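Local coordinates for protein alpha-1,4-endofucoidanase (Mariniflexile fucanivorans, PDB 6DLH) that hydrolyses internal alpha-1,4 linkages of fucoidan as a retaining endo-acting glycoside hydrolase of family 107, and binds several calcium ions, at residues A[73-78]-A[407-412]; A[421-426]-A[447-452]; A[431-436]-A[488-493]; A[440-445]-A[477-482]; A[455-460]-A[498-503]. All blocks are in the same frame, centred on the assembly; numbering follows the deposited sequence.

Contact 1: A[73-78]-A[407-412]. With CA (calcium ion), chain H.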
# COMPACT_ATOMS: atom_id res chain seq x y z
N LYS A 73 -2.04 17.21 5.72
CA LYS A 73 -2.31 17.66 7.08
C LYS A 73 -3.36 18.76 7.08
O LYS A 73 -4.19 18.81 7.98
CB LYS A 73 -1.04 18.20 7.74
CG LYS A 73 -0.28 17.22 8.62
CD LYS A 73 1.04 17.79 9.13
CE LYS A 73 0.87 18.68 10.34
NZ LYS A 73 0.65 17.89 11.58
N ASP A 74 -3.31 19.64 6.08
CA ASP A 74 -4.14 20.84 6.03
C ASP A 74 -5.54 20.54 5.49
O ASP A 74 -6.39 21.43 5.47
CB ASP A 74 -3.43 21.96 5.26
CG ASP A 74 -3.96 23.34 5.57
OD1 ASP A 74 -4.47 23.54 6.68
OD2 ASP A 74 -3.87 24.21 4.69
N ILE A 75 -5.80 19.29 5.09
CA ILE A 75 -7.12 18.91 4.60
C ILE A 75 -7.99 18.40 5.74
O ILE A 75 -7.82 17.27 6.19
CB ILE A 75 -7.03 17.91 3.43
CG1 ILE A 75 -6.06 18.39 2.35
CG2 ILE A 75 -8.43 17.65 2.88
CD1 ILE A 75 -5.84 17.40 1.22
N ARG A 76 -8.94 19.21 6.19
CA ARG A 76 -9.59 18.95 7.47
C ARG A 76 -10.95 18.26 7.29
O ARG A 76 -11.46 17.72 8.27
CB ARG A 76 -9.70 20.25 8.28
CG ARG A 76 -8.36 20.92 8.54
CD ARG A 76 -7.67 20.25 9.71
NE ARG A 76 -6.86 19.08 9.42
CZ ARG A 76 -6.62 18.08 10.26
NH1 ARG A 76 -7.35 17.94 11.36
NH2 ARG A 76 -5.67 17.21 9.99
N THR A 77 -11.52 18.29 6.07
CA THR A 77 -12.88 17.81 5.85
C THR A 77 -12.91 16.42 5.21
O THR A 77 -13.98 15.82 5.11
CB THR A 77 -13.77 18.78 5.06
OG1 THR A 77 -13.20 19.01 3.76
CG2 THR A 77 -13.99 20.08 5.78
N VAL A 78 -11.74 15.93 4.79
CA VAL A 78 -11.66 14.59 4.22
C VAL A 78 -12.00 13.56 5.30
O VAL A 78 -11.71 13.76 6.48
CB VAL A 78 -10.28 14.34 3.58
CG1 VAL A 78 -9.13 14.52 4.58
CG2 VAL A 78 -10.21 12.98 2.91
N LEU A 407 -8.69 23.58 -2.30
CA LEU A 407 -9.78 24.49 -2.65
C LEU A 407 -11.11 23.90 -2.18
O LEU A 407 -11.92 24.59 -1.58
CB LEU A 407 -9.77 24.75 -4.16
CG LEU A 407 -8.56 25.55 -4.68
CD1 LEU A 407 -8.51 25.56 -6.20
CD2 LEU A 407 -8.56 26.97 -4.12
N THR A 408 -11.32 22.60 -2.46
CA THR A 408 -12.48 21.87 -1.98
C THR A 408 -12.62 22.00 -0.46
O THR A 408 -13.73 22.21 0.04
CB THR A 408 -12.42 20.40 -2.41
OG1 THR A 408 -12.36 20.36 -3.84
CG2 THR A 408 -13.59 19.59 -1.92
N ASP A 409 -11.51 21.84 0.27
CA ASP A 409 -11.54 21.85 1.72
C ASP A 409 -12.05 23.20 2.22
O ASP A 409 -12.91 23.24 3.09
CB ASP A 409 -10.18 21.45 2.32
CG ASP A 409 -10.23 21.01 3.78
OD1 ASP A 409 -10.99 20.07 4.09
OD2 ASP A 409 -9.50 21.58 4.60
N THR A 410 -11.54 24.29 1.63
CA THR A 410 -11.95 25.64 2.01
C THR A 410 -13.47 25.76 1.86
O THR A 410 -14.15 26.24 2.77
CB THR A 410 -11.21 26.71 1.20
OG1 THR A 410 -9.82 26.58 1.48
CG2 THR A 410 -11.65 28.12 1.51
N TYR A 411 -13.99 25.31 0.72
CA TYR A 411 -15.42 25.34 0.48
C TYR A 411 -16.18 24.54 1.54
O TYR A 411 -17.13 25.05 2.13
CB TYR A 411 -15.76 24.88 -0.94
CG TYR A 411 -17.23 24.97 -1.25
CD1 TYR A 411 -18.09 23.96 -0.87
CD2 TYR A 411 -17.76 26.10 -1.87
CE1 TYR A 411 -19.45 24.04 -1.12
CE2 TYR A 411 -19.12 26.19 -2.13
CZ TYR A 411 -19.96 25.16 -1.75
OH TYR A 411 -21.30 25.22 -2.01
N LEU A 412 -15.81 23.27 1.76
CA LEU A 412 -16.60 22.41 2.64
C LEU A 412 -16.54 22.93 4.08
O LEU A 412 -17.53 22.81 4.81
CB LEU A 412 -16.13 20.95 2.54
CG LEU A 412 -16.31 20.26 1.18
CD1 LEU A 412 -15.70 18.86 1.19
CD2 LEU A 412 -17.78 20.18 0.78
CA CA H . -16.14 15.32 6.01
O HOH W 1 -17.12 15.99 3.87
O HOH W 2 -16.87 17.81 6.13
O HOH W 3 -15.44 15.84 8.21
O HOH W 4 -18.30 14.72 6.53

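Contact 2: A[421-426]-A[447-452]. With CA (calcium ion), chain I.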
# COMPACT_ATOMS: atom_id res chain seq x y z
N PRO A 421 -19.88 24.92 15.42
CA PRO A 421 -18.55 24.42 15.06
C PRO A 421 -18.53 23.08 14.34
O PRO A 421 -19.36 22.21 14.60
CB PRO A 421 -17.84 24.26 16.42
CG PRO A 421 -18.54 25.25 17.32
CD PRO A 421 -19.99 25.24 16.85
N ASN A 422 -17.55 22.91 13.44
CA ASN A 422 -17.28 21.63 12.82
C ASN A 422 -16.00 21.04 13.40
O ASN A 422 -15.01 21.76 13.57
CB ASN A 422 -17.17 21.74 11.30
CG ASN A 422 -18.39 22.31 10.61
OD1 ASN A 422 -18.31 22.73 9.47
ND2 ASN A 422 -19.53 22.33 11.29
N TRP A 423 -16.03 19.74 13.71
CA TRP A 423 -14.84 18.97 14.05
C TRP A 423 -14.23 18.38 12.78
O TRP A 423 -14.93 18.12 11.80
CB TRP A 423 -15.18 17.88 15.07
CG TRP A 423 -15.42 18.39 16.46
CD1 TRP A 423 -16.58 18.90 16.97
CD2 TRP A 423 -14.46 18.43 17.53
NE1 TRP A 423 -16.41 19.26 18.28
CE2 TRP A 423 -15.12 18.98 18.66
CE3 TRP A 423 -13.12 18.05 17.66
CZ2 TRP A 423 -14.47 19.16 19.88
CZ3 TRP A 423 -12.48 18.24 18.87
CH2 TRP A 423 -13.15 18.78 19.96
N SER A 424 -12.92 18.12 12.82
CA SER A 424 -12.20 17.68 11.64
C SER A 424 -12.48 16.21 11.34
O SER A 424 -12.74 15.42 12.25
CB SER A 424 -10.72 17.95 11.79
OG SER A 424 -10.16 17.19 12.84
N ARG A 425 -12.43 15.86 10.04
CA ARG A 425 -12.40 14.49 9.55
C ARG A 425 -13.49 13.64 10.21
O ARG A 425 -14.64 14.07 10.28
CB ARG A 425 -10.99 13.91 9.67
CG ARG A 425 -9.93 14.82 9.07
CD ARG A 425 -8.58 14.14 8.98
NE ARG A 425 -7.69 14.90 8.11
CZ ARG A 425 -6.42 14.59 7.87
NH1 ARG A 425 -5.71 15.31 7.01
NH2 ARG A 425 -5.84 13.58 8.49
N GLN A 426 -13.12 12.43 10.66
CA GLN A 426 -14.06 11.48 11.24
C GLN A 426 -13.83 11.28 12.74
O GLN A 426 -14.78 11.03 13.48
CB GLN A 426 -14.02 10.14 10.50
CG GLN A 426 -14.71 10.17 9.14
CD GLN A 426 -16.20 10.32 9.26
OE1 GLN A 426 -16.89 9.47 9.82
NE2 GLN A 426 -16.73 11.41 8.72
N VAL A 447 -7.68 23.46 12.81
CA VAL A 447 -7.17 22.11 12.61
C VAL A 447 -8.23 21.10 13.06
O VAL A 447 -8.77 20.36 12.25
CB VAL A 447 -5.80 21.90 13.29
CG1 VAL A 447 -5.28 20.48 13.10
CG2 VAL A 447 -4.76 22.89 12.78
N ASP A 448 -8.52 21.09 14.37
CA ASP A 448 -9.38 20.09 14.97
C ASP A 448 -10.83 20.54 14.95
O ASP A 448 -11.74 19.72 15.02
CB ASP A 448 -8.94 19.79 16.41
CG ASP A 448 -7.55 19.19 16.51
OD1 ASP A 448 -7.40 18.03 16.14
OD2 ASP A 448 -6.64 19.91 16.94
N PHE A 449 -11.05 21.86 14.91
CA PHE A 449 -12.39 22.41 14.92
C PHE A 449 -12.33 23.87 14.47
O PHE A 449 -11.28 24.50 14.56
CB PHE A 449 -13.05 22.29 16.30
CG PHE A 449 -12.17 22.59 17.48
CD1 PHE A 449 -11.63 23.85 17.68
CD2 PHE A 449 -11.89 21.61 18.42
CE1 PHE A 449 -10.83 24.12 18.78
CE2 PHE A 449 -11.09 21.88 19.53
CZ PHE A 449 -10.56 23.13 19.70
N TRP A 450 -13.47 24.37 13.99
CA TRP A 450 -13.53 25.72 13.45
C TRP A 450 -14.98 26.20 13.43
O TRP A 450 -15.91 25.40 13.48
CB TRP A 450 -12.88 25.80 12.06
CG TRP A 450 -13.55 24.92 11.06
CD1 TRP A 450 -14.62 25.24 10.27
CD2 TRP A 450 -13.21 23.56 10.75
NE1 TRP A 450 -14.96 24.17 9.49
CE2 TRP A 450 -14.12 23.13 9.76
CE3 TRP A 450 -12.23 22.67 11.21
CZ2 TRP A 450 -14.08 21.84 9.23
CZ3 TRP A 450 -12.19 21.40 10.68
CH2 TRP A 450 -13.10 20.99 9.70
N ASP A 451 -15.13 27.53 13.40
CA ASP A 451 -16.41 28.18 13.17
C ASP A 451 -16.58 28.38 11.67
O ASP A 451 -15.81 29.12 11.06
CB ASP A 451 -16.49 29.48 13.98
CG ASP A 451 -17.43 30.54 13.43
OD1 ASP A 451 -18.28 30.20 12.60
OD2 ASP A 451 -17.28 31.71 13.83
N PRO A 452 -17.57 27.71 11.03
CA PRO A 452 -17.76 27.82 9.58
C PRO A 452 -17.76 29.26 9.06
O PRO A 452 -17.22 29.52 7.99
CB PRO A 452 -19.11 27.14 9.37
CG PRO A 452 -19.15 26.09 10.45
CD PRO A 452 -18.52 26.78 11.65
CA CA I . -20.86 29.96 13.22
O HOH W 5 -9.50 16.55 15.70
O HOH W 6 -20.15 31.75 14.86

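Contact 3: A[431-436]-A[488-493]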
# COMPACT_ATOMS: atom_id res chain seq x y z
N PRO A 431 -3.59 11.09 22.52
CA PRO A 431 -2.48 10.22 22.96
C PRO A 431 -2.90 9.26 24.07
O PRO A 431 -3.85 9.53 24.80
CB PRO A 431 -1.45 11.22 23.51
CG PRO A 431 -1.71 12.48 22.73
CD PRO A 431 -3.21 12.51 22.50
N ALA A 432 -2.18 8.14 24.18
CA ALA A 432 -2.41 7.11 25.19
C ALA A 432 -2.14 7.65 26.60
O ALA A 432 -1.39 8.61 26.79
CB ALA A 432 -1.56 5.90 24.89
N ILE A 433 -2.78 7.02 27.60
CA ILE A 433 -2.49 7.29 29.00
C ILE A 433 -1.26 6.47 29.39
O ILE A 433 -1.24 5.26 29.20
CB ILE A 433 -3.69 6.98 29.92
CG1 ILE A 433 -4.90 7.86 29.60
CG2 ILE A 433 -3.28 7.10 31.38
CD1 ILE A 433 -6.20 7.32 30.15
N TYR A 434 -0.25 7.17 29.92
CA TYR A 434 0.95 6.55 30.46
C TYR A 434 0.98 6.75 31.97
O TYR A 434 1.29 7.84 32.45
CB TYR A 434 2.20 7.15 29.81
CG TYR A 434 2.49 6.67 28.41
CD1 TYR A 434 1.75 7.13 27.32
CD2 TYR A 434 3.50 5.75 28.16
CE1 TYR A 434 2.01 6.69 26.03
CE2 TYR A 434 3.77 5.30 26.88
CZ TYR A 434 3.03 5.78 25.81
OH TYR A 434 3.30 5.34 24.55
N PRO A 435 0.62 5.72 32.77
CA PRO A 435 0.60 5.84 34.24
C PRO A 435 1.91 6.39 34.81
O PRO A 435 2.98 5.84 34.56
CB PRO A 435 0.34 4.40 34.70
CG PRO A 435 -0.45 3.79 33.55
CD PRO A 435 0.20 4.38 32.31
N GLY A 436 1.79 7.50 35.54
CA GLY A 436 2.92 8.14 36.18
C GLY A 436 3.56 9.23 35.31
O GLY A 436 4.36 10.02 35.81
N VAL A 488 0.43 6.45 38.97
CA VAL A 488 0.98 5.16 38.57
C VAL A 488 -0.12 4.10 38.61
O VAL A 488 -0.06 3.12 37.86
CB VAL A 488 2.19 4.76 39.45
CG1 VAL A 488 2.85 3.47 38.97
CG2 VAL A 488 3.22 5.88 39.56
N SER A 489 -1.12 4.31 39.47
CA SER A 489 -2.18 3.35 39.72
C SER A 489 -3.34 3.50 38.73
O SER A 489 -4.30 2.73 38.80
CB SER A 489 -2.67 3.46 41.15
OG SER A 489 -2.93 4.82 41.50
N GLU A 490 -3.24 4.47 37.81
CA GLU A 490 -4.26 4.70 36.79
C GLU A 490 -4.26 3.52 35.81
O GLU A 490 -3.22 3.17 35.25
CB GLU A 490 -4.06 6.05 36.09
CG GLU A 490 -4.95 6.26 34.87
CD GLU A 490 -6.40 6.58 35.16
OE1 GLU A 490 -6.72 7.77 35.38
OE2 GLU A 490 -7.22 5.64 35.17
N ALA A 491 -5.44 2.92 35.63
CA ALA A 491 -5.61 1.70 34.86
C ALA A 491 -6.98 1.68 34.19
O ALA A 491 -7.40 0.65 33.67
CB ALA A 491 -5.42 0.50 35.76
N SER A 492 -7.66 2.83 34.19
CA SER A 492 -8.98 2.90 33.58
C SER A 492 -8.94 3.67 32.27
O SER A 492 -8.13 4.57 32.09
CB SER A 492 -10.00 3.48 34.54
OG SER A 492 -9.79 4.87 34.70
N ASN A 493 -9.84 3.29 31.35
CA ASN A 493 -10.05 4.00 30.11
C ASN A 493 -11.10 5.10 30.33
O ASN A 493 -11.72 5.17 31.39
CB ASN A 493 -10.36 3.03 28.96
CG ASN A 493 -9.20 2.10 28.67
OD1 ASN A 493 -8.08 2.32 29.14
ND2 ASN A 493 -9.44 1.05 27.90

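Contact 4: A[440-445]-A[477-482]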
# COMPACT_ATOMS: atom_id res chain seq x y z
N SER A 440 -0.07 15.58 27.85
CA SER A 440 -0.24 16.87 27.19
C SER A 440 -0.60 16.72 25.71
O SER A 440 0.19 16.18 24.94
CB SER A 440 0.99 17.71 27.36
OG SER A 440 0.66 19.08 27.26
N HIS A 441 -1.77 17.24 25.32
CA HIS A 441 -2.19 17.26 23.93
C HIS A 441 -2.94 18.55 23.60
O HIS A 441 -3.85 18.95 24.32
CB HIS A 441 -3.04 16.03 23.58
CG HIS A 441 -3.43 15.97 22.14
ND1 HIS A 441 -2.58 15.49 21.16
CD2 HIS A 441 -4.57 16.34 21.50
CE1 HIS A 441 -3.17 15.57 19.98
NE2 HIS A 441 -4.39 16.08 20.17
N ASN A 442 -2.54 19.18 22.49
CA ASN A 442 -3.14 20.42 22.02
C ASN A 442 -4.26 20.11 21.02
O ASN A 442 -4.15 19.20 20.20
CB ASN A 442 -2.08 21.32 21.39
CG ASN A 442 -1.09 21.86 22.40
OD1 ASN A 442 -1.32 21.77 23.60
ND2 ASN A 442 0.01 22.42 21.92
N LEU A 443 -5.34 20.89 21.09
CA LEU A 443 -6.39 20.91 20.08
C LEU A 443 -6.45 22.32 19.51
O LEU A 443 -6.48 23.30 20.26
CB LEU A 443 -7.73 20.52 20.71
CG LEU A 443 -7.88 19.07 21.18
CD1 LEU A 443 -9.30 18.81 21.64
CD2 LEU A 443 -7.51 18.07 20.08
N VAL A 444 -6.40 22.43 18.17
CA VAL A 444 -6.05 23.70 17.56
C VAL A 444 -7.17 24.16 16.63
O VAL A 444 -7.60 23.41 15.76
CB VAL A 444 -4.68 23.63 16.86
CG1 VAL A 444 -4.30 24.94 16.18
CG2 VAL A 444 -3.59 23.19 17.83
N GLU A 445 -7.64 25.40 16.85
CA GLU A 445 -8.62 26.04 16.00
C GLU A 445 -8.07 26.12 14.57
O GLU A 445 -6.92 26.52 14.35
CB GLU A 445 -8.96 27.42 16.57
CG GLU A 445 -10.14 28.08 15.87
CD GLU A 445 -10.44 29.52 16.27
OE1 GLU A 445 -9.65 30.10 17.05
OE2 GLU A 445 -11.45 30.06 15.79
N THR A 477 -4.07 31.80 22.12
CA THR A 477 -5.27 32.08 21.34
C THR A 477 -5.43 30.98 20.28
O THR A 477 -4.54 30.78 19.45
CB THR A 477 -5.24 33.50 20.77
OG1 THR A 477 -6.28 33.60 19.80
CG2 THR A 477 -3.91 33.85 20.14
N GLY A 478 -6.52 30.21 20.39
CA GLY A 478 -6.89 29.21 19.41
C GLY A 478 -6.36 27.81 19.72
O GLY A 478 -6.67 26.85 19.01
N THR A 479 -5.56 27.70 20.79
CA THR A 479 -5.04 26.40 21.20
C THR A 479 -5.56 26.05 22.59
O THR A 479 -5.39 26.80 23.55
CB THR A 479 -3.51 26.38 21.16
OG1 THR A 479 -3.14 26.67 19.81
CG2 THR A 479 -2.92 25.05 21.58
N TRP A 480 -6.22 24.89 22.68
CA TRP A 480 -6.59 24.30 23.96
C TRP A 480 -5.67 23.12 24.25
O TRP A 480 -5.19 22.47 23.32
CB TRP A 480 -8.08 23.91 23.98
CG TRP A 480 -8.98 25.09 24.16
CD1 TRP A 480 -9.59 25.49 25.32
CD2 TRP A 480 -9.36 26.06 23.16
NE1 TRP A 480 -10.32 26.63 25.10
CE2 TRP A 480 -10.20 27.00 23.79
CE3 TRP A 480 -9.07 26.21 21.79
CZ2 TRP A 480 -10.75 28.08 23.10
CZ3 TRP A 480 -9.62 27.28 21.11
CH2 TRP A 480 -10.45 28.20 21.76
N THR A 481 -5.42 22.87 25.53
CA THR A 481 -4.52 21.82 25.97
C THR A 481 -5.23 20.95 27.00
O THR A 481 -5.81 21.46 27.96
CB THR A 481 -3.23 22.40 26.54
OG1 THR A 481 -2.72 23.28 25.54
CG2 THR A 481 -2.19 21.35 26.88
N LEU A 482 -5.18 19.64 26.76
CA LEU A 482 -5.55 18.62 27.72
C LEU A 482 -4.25 18.17 28.39
O LEU A 482 -3.35 17.66 27.72
CB LEU A 482 -6.18 17.45 26.95
CG LEU A 482 -7.69 17.53 26.70
CD1 LEU A 482 -8.07 18.78 25.92
CD2 LEU A 482 -8.16 16.28 25.97

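Contact 5: A[455-460]-A[498-503]. With CA (calcium ion), chain I.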
# COMPACT_ATOMS: atom_id res chain seq x y z
N VAL A 455 -15.97 33.62 12.55
CA VAL A 455 -15.93 34.58 13.65
C VAL A 455 -14.92 34.07 14.67
O VAL A 455 -13.95 34.76 14.98
CB VAL A 455 -17.32 34.85 14.27
CG1 VAL A 455 -17.26 35.91 15.36
CG2 VAL A 455 -18.36 35.23 13.22
N GLY A 456 -15.15 32.84 15.15
CA GLY A 456 -14.16 32.14 15.95
C GLY A 456 -14.80 31.17 16.94
O GLY A 456 -15.99 31.27 17.23
N ILE A 457 -13.97 30.24 17.43
CA ILE A 457 -14.29 29.32 18.51
C ILE A 457 -14.16 30.09 19.83
O ILE A 457 -13.07 30.57 20.15
CB ILE A 457 -13.32 28.13 18.46
CG1 ILE A 457 -13.47 27.31 17.17
CG2 ILE A 457 -13.42 27.27 19.71
CD1 ILE A 457 -14.75 26.49 17.09
N THR A 458 -15.26 30.18 20.59
CA THR A 458 -15.31 31.05 21.76
C THR A 458 -15.07 30.26 23.04
O THR A 458 -14.93 30.84 24.11
CB THR A 458 -16.63 31.84 21.84
OG1 THR A 458 -17.73 30.92 21.75
CG2 THR A 458 -16.74 32.94 20.81
N GLY A 459 -15.04 28.93 22.92
CA GLY A 459 -14.80 28.08 24.07
C GLY A 459 -14.65 26.61 23.67
O GLY A 459 -15.17 26.19 22.65
N LEU A 460 -13.89 25.87 24.49
CA LEU A 460 -13.89 24.42 24.46
C LEU A 460 -13.99 23.91 25.89
O LEU A 460 -13.23 24.35 26.76
CB LEU A 460 -12.62 23.89 23.79
CG LEU A 460 -12.42 22.37 23.89
CD1 LEU A 460 -13.29 21.63 22.88
CD2 LEU A 460 -10.96 21.97 23.72
N LEU A 498 -16.11 16.17 24.01
CA LEU A 498 -15.57 17.52 23.94
C LEU A 498 -16.59 18.42 23.25
O LEU A 498 -17.29 17.99 22.34
CB LEU A 498 -14.23 17.51 23.19
CG LEU A 498 -13.06 16.91 23.96
CD1 LEU A 498 -11.77 17.06 23.18
CD2 LEU A 498 -12.93 17.53 25.35
N MET A 499 -16.68 19.68 23.71
CA MET A 499 -17.71 20.58 23.20
C MET A 499 -17.09 21.89 22.72
O MET A 499 -16.58 22.69 23.51
CB MET A 499 -18.75 20.86 24.28
CG MET A 499 -19.46 19.60 24.77
SD MET A 499 -20.48 20.00 26.20
CE MET A 499 -19.26 20.60 27.35
N ALA A 500 -17.15 22.10 21.41
CA ALA A 500 -16.60 23.31 20.82
C ALA A 500 -17.72 24.32 20.65
O ALA A 500 -18.83 23.96 20.25
CB ALA A 500 -15.92 22.99 19.51
N GLN A 501 -17.42 25.59 20.94
CA GLN A 501 -18.44 26.62 20.98
C GLN A 501 -18.05 27.76 20.05
O GLN A 501 -16.88 28.11 19.95
CB GLN A 501 -18.61 27.15 22.41
CG GLN A 501 -19.77 28.14 22.56
CD GLN A 501 -19.87 28.79 23.91
OE1 GLN A 501 -18.88 29.22 24.50
NE2 GLN A 501 -21.10 28.89 24.41
N ASP A 502 -19.07 28.32 19.38
CA ASP A 502 -18.98 29.62 18.73
C ASP A 502 -20.23 30.42 19.06
O ASP A 502 -21.07 29.98 19.85
CB ASP A 502 -18.68 29.49 17.23
CG ASP A 502 -19.72 28.76 16.39
OD1 ASP A 502 -20.82 28.46 16.92
OD2 ASP A 502 -19.43 28.50 15.20
N SER A 503 -20.37 31.59 18.44
CA SER A 503 -21.46 32.50 18.76
C SER A 503 -22.82 31.84 18.53
O SER A 503 -23.82 32.34 19.04
CB SER A 503 -21.33 33.78 17.97
OG SER A 503 -21.50 33.52 16.59
CA CA I . -20.86 29.96 13.22
O HOH W 7 -18.16 32.89 16.99
O HOH W 6 -20.15 31.75 14.86

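Contact 1: A[73-78]-A[407-412]
The carboxylate of D409 leaves helix 399-415 and reaches the loop at R76 and T77, where it collects two backbone N-H groups and a hydroxyl. Its CG lies anti to the backbone N (chi1 -161°), which carries CG toward the loop. OD2 takes a nearly straight hydrogen bond from R76 N at 2.9 Å; the donor comes in on the syn side but 35° out of the carboxylate plane. OD1 offers its syn lone pair to T77 N, 2.7 Å away. T77 OG1 is also a donor to D409 OD1, modelled so short, at 2.5 Å, that the exact length is doubtful. T77 holds OG1 between the backbone N and the carbonyl carbon (chi1 60°), and this lets hydroxyl and amide converge on one oxygen.

The loop joins helix 66-71 to strand 80-84 of the central parallel sheet of the catalytic domain, an alternation of helix and strand consistent with the barrel-like fold of the related GH29 fucosidases. T77 also serves a metal: its O binds a calcium ion at 2.4 Å, with four waters and D79 as further ligands. L412, one turn along the helix from D409, brings CD1 to 3.6 Å from T77 OG1, and I75 lays CG2 3.7 Å from D409 OD1. The R76 guanidinium leads away from the acid; NH2 donates to K73 O and NH1 to V447 O.

Contact 2: A[421-426]-A[447-452]
W423 and F449 face each other as a non-hydrogen-bonded antiparallel pair, next to the hydrogen-bonded pair N422 and W450. Followed outward, W423 starts with CB 3.9 Å from D448 O. CG, set anti to the carbonyl carbon (chi1 -74°), stays within 4.2 Å of D448 O, and CE3 comes to 3.4 Å from that D448 O. Beyond it the six-membered ring meets F449: CZ3 and CH2 are each 3.5 Å from F449 CD2, which sits over one ring face, toward the rim, and CZ2 is 3.8 Å from it. This is a T-shaped stack, F449 giving the edge, with planes 83° apart. W423 also packs on L460, L498 and A500. An alanine at W423 would probably leave the F449 edge without its ring face and open a gap beside L460 and A500.

On the other side of this two-stranded piece of the Ig-like module, N422 O lies over one face of the W450 ring. Water 5 joins S424 OG to D448 OD1, while D448 OD2 accepts from V444 N. Further along, D451 OD1 binds a calcium ion at 2.7 Å, together with G419, E453 and D502. The chemistry thus changes from aromatic and backbone pairing to a carboxylate cluster whose negative charge the calcium probably offsets.

Contact 3: A[431-436]-A[488-493]
G436 and V488 mark the close end of two loops that run antiparallel, their directions 153° apart, and spread from 4.3 Å between the CA atoms of G436 and V488 to 8.3 Å between those of I433 and N493. No hydrogen bond crosses between them, so side chains and carbonyl oxygens carry the contact. P435 lays its ring against the facing backbone: CB is 3.4 Å from V488 O and CG 3.3 Å from E490 O. I433 meets the side chain of E490 at about a right angle, its CG2 4.0 Å from E490 CG, while its CD1 extends to 3.9 Å from S492 O.

The two loops close one end of the Ig-like module. Segment 431-436 leads into strand 439-444 and is held by backbone hydrogen bonds of I433 with E514 and I516 and of G436 with P486; segment 488-493 leads into strand 494-502.

E490 shapes its own loop. CG is anti to the backbone N (chi1 171°), and a bend at chi2 (76°) swings CD back toward the chain that follows. OE2 then accepts from S492 OG at 2.7 Å on its syn side and from S492 N at 3.0 Å through its anti lone pair. OE1 is taken by W469 NE1 and Y494 OH. An alanine at E490 would probably leave S492 OG and N, W469 NE1 and Y494 OH without their acceptor, and I433 CG2 without the methylene it packs on. G436, with a positive phi, has a backbone shape at which a CB would collide with the preceding carbonyl oxygen.

Contact 4: A[440-445]-A[477-482]
H441 pairs with L482, and L443 with W480, each as a hydrogen-bonded antiparallel pair linked by two backbone bonds. A fifth backbone bond, E445 N to G478 O, is almost straight (2.8 Å, 177°) and extends the pairing past the strand end. Strand 440-444 forms an outer strand of a three-stranded sheet in the Ig-like module, with 479-484 in the middle; the axes of 440-444 and 479-482 approach to 4.5 Å. Beside this pairing, the edge of the W480 ring comes near L443 O.

Among polar side chains, N442 has CG anti to the carbonyl carbon (chi1 -68°), from where OD1 meets T481 OG1. T481 OG1 donates to N442 OD1 at 2.8 Å, standing 43° above the plane of the amide carbonyl, and has a further partner in T475 OG1. E445 sends OE2 to I457 N, while E445 OE1 passes 3.7 Å from G478 CA.

Apolar contacts complete the account. T479 CG2 packs 3.8 Å from N442 CB. On the opposite face L443 and L482 meet only loosely, CD1 to CD1 at 4.5 Å; L443 and W480 both lean on L460. The face of N442, T479 and T481 is therefore mostly polar, with one side-chain hydrogen bond across the strands, and the other, beside H441, turns L443, W480 and L482 inward.

Contact 5: A[455-460]-A[498-503]
T458 and G459 both stand opposite the single residue Q501, which makes a classic beta bulge. T458 N donates to Q501 O at 2.7 Å from 37° above the carbonyl plane, and Q501 N returns a bond to G459 O at 2.9 Å. The T458 side chain stays close to the same partner: OG1, set between the backbone N and the carbonyl carbon (chi1 53°), lies 3.4 Å from both Q501 OE1 and Q501 O, two weak possibilities for its one proton. Q501 has CG anti to its backbone N, and its extended chain passes T458 OG1, with Q501 CG at 3.5 Å. At G459 a CB would come uncomfortably near Q501 OE1.

Past the bulge the strands follow regular antiparallel pairing, L460 against A500, within the sheet that strand 494-502 forms with 459-464 and 505-513 in the Ig-like module. L460 brings CD1 to 3.5 Å from M499 O and also packs it on L498 CB. I457 CD1 adds a looser contact with A500 CB, and P421 packs on both I457 and A500.

At the other end the contact turns polar. Water 7 bridges the two segments, donating to G456 O at 2.7 Å and accepting from S503 N at 2.9 Å. D502 CB lies against G456 O, and its carboxylate divides its work: OD2 binds the calcium ion shared with G419, D451 and E453, while OD1 takes D504 N. S503 OG touches the metal shell indirectly, by a hydrogen bond to water 6, itself a calcium ligand.

Contact 1 lies in the catalytic domain and touches contact 2 directly, their centres 10 Å apart: R76 O is 2.8 Å from R425 N, a probable hydrogen bond that helps tie the hydrolase to its first Ig-like module. Contacts 2 and 5 share one calcium ion and water 6, with D451 OD2 2.8 Å from G456 N; the calcium of contact 1 is a separate one. Contact 4 joins contact 5 in the core of the module, where L443 CD1 is 3.4 Å from L498 CD1. Contact 3 lies at the far end, its centre about 34 Å from that of contact 1, and touches contact 4 where P431 meets H441.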